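Local coordinates for protein transcriptional regulator (Actinomyces oris, PDB 5V8C) that probably acts as a LytR-Cps2A-Psr phosphotransferase that mediates glycosylation of a surface protein anchored to the Gram-positive cell wall, at residues 57-62 / 279-284; 199-204 / 245-250. One frame throughout, in Å; residues are numbered along the deposited sequence.

In the fold
Contacts 1 and 2 belong to opposite faces of the same mixed sheet. In contact 1 the odd-numbered side chains Leu-57 and Arg-59 of strand 52-60 meet the turn that follows helix 272-280, while Val-58 between them points to the other face and packs on helix 233-248. The last turn of that helix enters contact 2, where it meets helix 182-208 over the neighbouring strands 65-70 and 252-256. The contact centres lie about 18 Å apart, and their nearest atoms are about 6 Å apart without touching. Along the chain, contact 2 is nested inside the loop closed by contact 1. A bound polyether, probably from crystallisation, lies about 3 Å (nearest atoms) from the Leu-201 side chain.

Contact 1 (57-62 / 279-284); sequences LVRPSQ and ARYGYS
Arg-59 reaches from strand 52-60 between Tyr-281 and Tyr-283, and the two tyrosines receive it differently. Tyr-281 covers one face of the guanidinium, its CB 3.5 Å above the plane and towards the rim. The planes of guanidinium and ring lie 54° apart, and Arg-59 NH1 approaches the edge of the ring, 3.5 Å from Tyr-281 CD1, so this is no flat stack. Tyr-283 instead brings its OH to the guanidinium edge, near its plane, with the ring turned 85° from it; that OH also rests beside the aliphatic stem, 3.1 Å from Arg-59 CD. An arginine suits the place because its methylenes lie against the Tyr-283 hydroxyl and the Tyr-281 CB while Arg-59 NH2 reaches the carbonyl O of Thr-18 in a hydrogen bond. With a leucine here that carbonyl would probably lose its charged partner, and Tyr-281 would be freer to turn.

Leu-57 adds an apolar contact. A chi1 of 63°, with CG between the backbone N and the carbonyl carbon, brings CD1 to the Tyr-283 ring, 3.7 Å from Tyr-283 CE2. That ring also carries the carbonyl O of Tyr-281 3.8 Å above its centre, and touches Ile-107 and Pro-108.

Gly-282, at positive phi, lets the chain reverse between the two tyrosines; its N bonds weakly to Ala-279 O at 3.2 Å, and Tyr-283 N bonds to Leu-278 O. The arrangement is a Schellman motif ending helix 272-280, whose flanking aromatic side chains pack on one face of the mixed sheet.

Contact 2 (199-204 / 245-250); sequences AVLSAI and KARRAG
Ser-202, at the margin of the contact with Arg-247, has its OG hydrogen-bonded back to the carbonyl O of Gln-198 one turn earlier in helix 182-208. A serine fits here because it can satisfy its hydroxyl within its own helix. It meets the arginine through its backbone N, and loosely: Arg-247 NH1 stays 4.1 Å from Ser-202 N, and that nitrogen lies oblique to the guanidinium.

Leu-201 meets Arg-247 more closely. Its CB lies at the edge of the guanidinium, near its plane, with Arg-247 NH1 3.4 Å from Leu-201 CB. The same nitrogen, Arg-247 NH1, is 3.9 Å from Leu-201 CD1. Here the arginine nitrogen meets aliphatic carbon, and the two segments form no salt bridge or hydrogen bond with each other. Bends at chi2 (-110°) and chi3 (85°) turn the guanidinium of Arg-247 against the leucine. Arg-247 also touches a neighbouring molecule of the crystal, which may influence this pose.

Beneath the pair, Leu-201 packs on Ile-67 of strand 65-70 and on Thr-252 and Ile-254 of strand 252-256, and Arg-247 touches Thr-252 as well. Leucine is therefore apt: its aliphatic side chain meets the two strands and the arginine alike. Ala-246, pressed on Val-65 and Thr-252, is small enough for helix 233-248 to lie close to the strands.

That helix ends just beyond Arg-247. Gly-250 takes up a positive phi, with its N bonded to Arg-247 O at 3.3 Å, in a Schellman motif that sends the chain into strand 252-256. The whole is surface packing of helices 182-208 and 233-248 on one face of an alpha/beta sheet, where these two segments meet through Arg-247.

Contact 1 (57-62 / 279-284)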
loop_
_atom_site.group_PDB
_atom_site.type_symbol
_atom_site.label_atom_id
_atom_site.label_comp_id
_atom_site.label_asym_id
_atom_site.label_seq_id
_atom_site.Cartn_x
_atom_site.Cartn_y
_atom_site.Cartn_z
ATOM N N LEU A 57 2.842 -2.667 4.291
ATOM C CA LEU A 57 2.782 -3.670 5.328
ATOM C C LEU A 57 2.055 -3.104 6.548
ATOM O O LEU A 57 2.403 -2.024 7.032
ATOM C CB LEU A 57 4.150 -4.308 5.636
ATOM C CG LEU A 57 5.269 -3.440 6.183
ATOM C CD1 LEU A 57 5.307 -3.498 7.709
ATOM C CD2 LEU A 57 6.612 -3.876 5.623
ATOM N N VAL A 58 0.943 -3.753 6.936
ATOM C CA VAL A 58 0.108 -3.311 8.050
ATOM C C VAL A 58 0.496 -4.099 9.271
ATOM O O VAL A 58 0.411 -5.329 9.258
ATOM C CB VAL A 58 -1.399 -3.410 7.718
ATOM C CG1 VAL A 58 -2.246 -2.887 8.866
ATOM C CG2 VAL A 58 -1.714 -2.653 6.433
ATOM N N ARG A 59 0.991 -3.409 10.303
ATOM C CA ARG A 59 1.499 -4.091 11.488
ATOM C C ARG A 59 0.654 -3.881 12.772
ATOM O O ARG A 59 0.940 -2.973 13.561
ATOM C CB ARG A 59 2.969 -3.721 11.717
ATOM C CG ARG A 59 3.836 -4.915 12.050
ATOM C CD ARG A 59 5.278 -4.501 12.277
ATOM N NE ARG A 59 5.933 -5.315 13.301
ATOM C CZ ARG A 59 5.942 -5.015 14.596
ATOM N NH1 ARG A 59 5.319 -3.928 15.037
ATOM N NH2 ARG A 59 6.568 -5.800 15.461
ATOM N N PRO A 60 -0.335 -4.766 13.045
ATOM C CA PRO A 60 -1.070 -4.659 14.321
ATOM C C PRO A 60 -0.219 -5.154 15.496
ATOM O O PRO A 60 0.468 -6.163 15.372
ATOM C CB PRO A 60 -2.324 -5.511 14.096
ATOM C CG PRO A 60 -1.948 -6.487 13.036
ATOM C CD PRO A 60 -0.780 -5.932 12.252
ATOM N N SER A 61 -0.202 -4.391 16.602
ATOM C CA SER A 61 0.579 -4.703 17.797
ATOM C C SER A 61 -0.106 -4.176 19.062
ATOM O O SER A 61 -1.252 -3.723 18.991
ATOM C CB SER A 61 1.996 -4.148 17.672
ATOM O OG SER A 61 2.123 -2.845 18.219
ATOM N N GLN A 62 0.594 -4.246 20.220
ATOM C CA GLN A 62 0.074 -3.761 21.502
ATOM C C GLN A 62 0.317 -2.259 21.722
ATOM O O GLN A 62 -0.313 -1.667 22.600
ATOM C CB GLN A 62 0.597 -4.603 22.680
ATOM C CG GLN A 62 -0.468 -5.513 23.303
ATOM C CD GLN A 62 -0.831 -6.697 22.429
ATOM O OE1 GLN A 62 -0.182 -7.749 22.461
ATOM N NE2 GLN A 62 -1.905 -6.567 21.659
ATOM N N ALA A 279 14.347 -2.740 11.097
ATOM C CA ALA A 279 14.903 -3.504 12.222
ATOM C C ALA A 279 14.146 -3.224 13.514
ATOM O O ALA A 279 14.140 -4.069 14.405
ATOM C CB ALA A 279 16.375 -3.184 12.412
ATOM N N ARG A 280 13.538 -2.028 13.631
ATOM C CA ARG A 280 12.724 -1.653 14.785
ATOM C C ARG A 280 11.543 -2.627 14.936
ATOM O O ARG A 280 11.291 -3.129 16.036
ATOM C CB ARG A 280 12.199 -0.213 14.636
ATOM C CG ARG A 280 13.245 0.849 14.934
ATOM C CD ARG A 280 12.673 2.256 14.913
ATOM N NE ARG A 280 13.703 3.252 15.215
ATOM C CZ ARG A 280 13.929 3.754 16.425
ATOM N NH1 ARG A 280 13.176 3.389 17.455
ATOM N NH2 ARG A 280 14.901 4.638 16.610
ATOM N N TYR A 281 10.881 -2.949 13.803
ATOM C CA TYR A 281 9.725 -3.844 13.730
ATOM C C TYR A 281 10.107 -5.330 13.555
ATOM O O TYR A 281 9.259 -6.152 13.221
ATOM C CB TYR A 281 8.752 -3.359 12.633
ATOM C CG TYR A 281 8.363 -1.902 12.793
ATOM C CD1 TYR A 281 7.445 -1.506 13.764
ATOM C CD2 TYR A 281 8.950 -0.914 12.013
ATOM C CE1 TYR A 281 7.130 -0.162 13.957
ATOM C CE2 TYR A 281 8.638 0.433 12.192
ATOM C CZ TYR A 281 7.729 0.805 13.168
ATOM O OH TYR A 281 7.419 2.131 13.341
ATOM N N GLY A 282 11.370 -5.656 13.819
ATOM C CA GLY A 282 11.887 -7.024 13.787
ATOM C C GLY A 282 12.113 -7.664 12.430
ATOM O O GLY A 282 12.169 -8.894 12.335
ATOM N N TYR A 283 12.272 -6.847 11.375
ATOM C CA TYR A 283 12.514 -7.357 10.027
ATOM C C TYR A 283 13.993 -7.300 9.684
ATOM O O TYR A 283 14.607 -6.235 9.791
ATOM C CB TYR A 283 11.722 -6.563 8.974
ATOM C CG TYR A 283 10.236 -6.437 9.233
ATOM C CD1 TYR A 283 9.463 -7.555 9.535
ATOM C CD2 TYR A 283 9.585 -5.220 9.078
ATOM C CE1 TYR A 283 8.087 -7.453 9.724
ATOM C CE2 TYR A 283 8.210 -5.106 9.259
ATOM C CZ TYR A 283 7.463 -6.226 9.580
ATOM O OH TYR A 283 6.106 -6.108 9.770
ATOM N N SER A 284 14.562 -8.437 9.255
ATOM C CA SER A 284 15.959 -8.538 8.841
ATOM C C SER A 284 16.101 -9.695 7.846
ATOM O O SER A 284 15.571 -10.778 8.117
ATOM C CB SER A 284 16.866 -8.751 10.050
ATOM O OG SER A 284 18.234 -8.725 9.677
#

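Contact 2 (199-204 / 245-250)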
loop_
_atom_site.group_PDB
_atom_site.type_symbol
_atom_site.label_atom_id
_atom_site.label_comp_id
_atom_site.label_asym_id
_atom_site.label_seq_id
_atom_site.Cartn_x
_atom_site.Cartn_y
_atom_site.Cartn_z
ATOM N N ALA A 199 -6.479 8.825 4.115
ATOM C CA ALA A 199 -7.860 9.157 3.776
ATOM C C ALA A 199 -8.738 7.907 3.808
ATOM O O ALA A 199 -9.861 7.974 4.308
ATOM C CB ALA A 199 -7.929 9.836 2.420
ATOM N N VAL A 200 -8.180 6.747 3.400
ATOM C CA VAL A 200 -8.891 5.472 3.436
ATOM C C VAL A 200 -9.170 5.093 4.875
ATOM O O VAL A 200 -10.326 4.841 5.220
ATOM C CB VAL A 200 -8.180 4.343 2.648
ATOM C CG1 VAL A 200 -8.830 2.992 2.925
ATOM C CG2 VAL A 200 -8.179 4.631 1.149
ATOM N N LEU A 201 -8.132 5.135 5.730
ATOM C CA LEU A 201 -8.235 4.831 7.156
ATOM C C LEU A 201 -9.257 5.730 7.853
ATOM O O LEU A 201 -10.069 5.246 8.646
ATOM C CB LEU A 201 -6.871 4.991 7.830
ATOM C CG LEU A 201 -6.003 3.743 7.972
ATOM C CD1 LEU A 201 -4.767 4.063 8.765
ATOM C CD2 LEU A 201 -6.756 2.598 8.656
ATOM N N SER A 202 -9.226 7.037 7.534
ATOM C CA SER A 202 -10.146 8.021 8.098
ATOM C C SER A 202 -11.584 7.723 7.683
ATOM O O SER A 202 -12.453 7.634 8.554
ATOM C CB SER A 202 -9.744 9.434 7.689
ATOM O OG SER A 202 -8.384 9.683 8.004
ATOM N N ALA A 203 -11.819 7.491 6.367
ATOM C CA ALA A 203 -13.143 7.168 5.830
ATOM C C ALA A 203 -13.692 5.851 6.396
ATOM O O ALA A 203 -14.899 5.757 6.632
ATOM C CB ALA A 203 -13.104 7.117 4.312
ATOM N N ILE A 204 -12.809 4.856 6.641
ATOM C CA ILE A 204 -13.171 3.554 7.220
ATOM C C ILE A 204 -13.840 3.719 8.597
ATOM O O ILE A 204 -14.923 3.174 8.816
ATOM C CB ILE A 204 -11.946 2.587 7.242
ATOM C CG1 ILE A 204 -11.684 1.954 5.845
ATOM C CG2 ILE A 204 -12.042 1.524 8.347
ATOM C CD1 ILE A 204 -12.626 0.781 5.399
ATOM N N LYS A 245 -9.445 0.439 17.583
ATOM C CA LYS A 245 -8.866 0.635 18.918
ATOM C C LYS A 245 -7.631 1.566 18.823
ATOM O O LYS A 245 -7.453 2.424 19.687
ATOM C CB LYS A 245 -8.478 -0.733 19.516
ATOM C CG LYS A 245 -8.332 -0.772 21.024
ATOM C CD LYS A 245 -7.847 -2.148 21.480
ATOM C CE LYS A 245 -7.701 -2.251 22.981
ATOM N NZ LYS A 245 -6.383 -1.745 23.446
ATOM N N ALA A 246 -6.825 1.436 17.742
ATOM C CA ALA A 246 -5.644 2.275 17.529
ATOM C C ALA A 246 -5.976 3.678 16.983
ATOM O O ALA A 246 -5.189 4.592 17.202
ATOM C CB ALA A 246 -4.637 1.563 16.640
ATOM N N ARG A 247 -7.128 3.857 16.299
ATOM C CA ARG A 247 -7.578 5.181 15.839
ATOM C C ARG A 247 -7.977 6.022 17.083
ATOM O O ARG A 247 -7.585 7.188 17.200
ATOM C CB ARG A 247 -8.815 5.054 14.929
ATOM C CG ARG A 247 -8.538 4.962 13.451
ATOM C CD ARG A 247 -8.984 6.220 12.731
ATOM N NE ARG A 247 -7.951 7.257 12.775
ATOM C CZ ARG A 247 -6.964 7.370 11.891
ATOM N NH1 ARG A 247 -6.875 6.521 10.874
ATOM N NH2 ARG A 247 -6.062 8.333 12.016
ATOM N N ARG A 248 -8.764 5.418 17.998
ATOM C CA ARG A 248 -9.261 6.049 19.221
ATOM C C ARG A 248 -8.146 6.385 20.186
ATOM O O ARG A 248 -8.211 7.415 20.853
ATOM C CB ARG A 248 -10.311 5.158 19.914
ATOM N N ALA A 249 -7.125 5.520 20.268
ATOM C CA ALA A 249 -5.983 5.704 21.166
ATOM C C ALA A 249 -4.913 6.632 20.581
ATOM O O ALA A 249 -3.943 6.960 21.272
ATOM C CB ALA A 249 -5.378 4.355 21.528
ATOM N N GLY A 250 -5.110 7.062 19.335
ATOM C CA GLY A 250 -4.159 7.908 18.627
ATOM C C GLY A 250 -2.854 7.186 18.345
ATOM O O GLY A 250 -1.788 7.809 18.274
#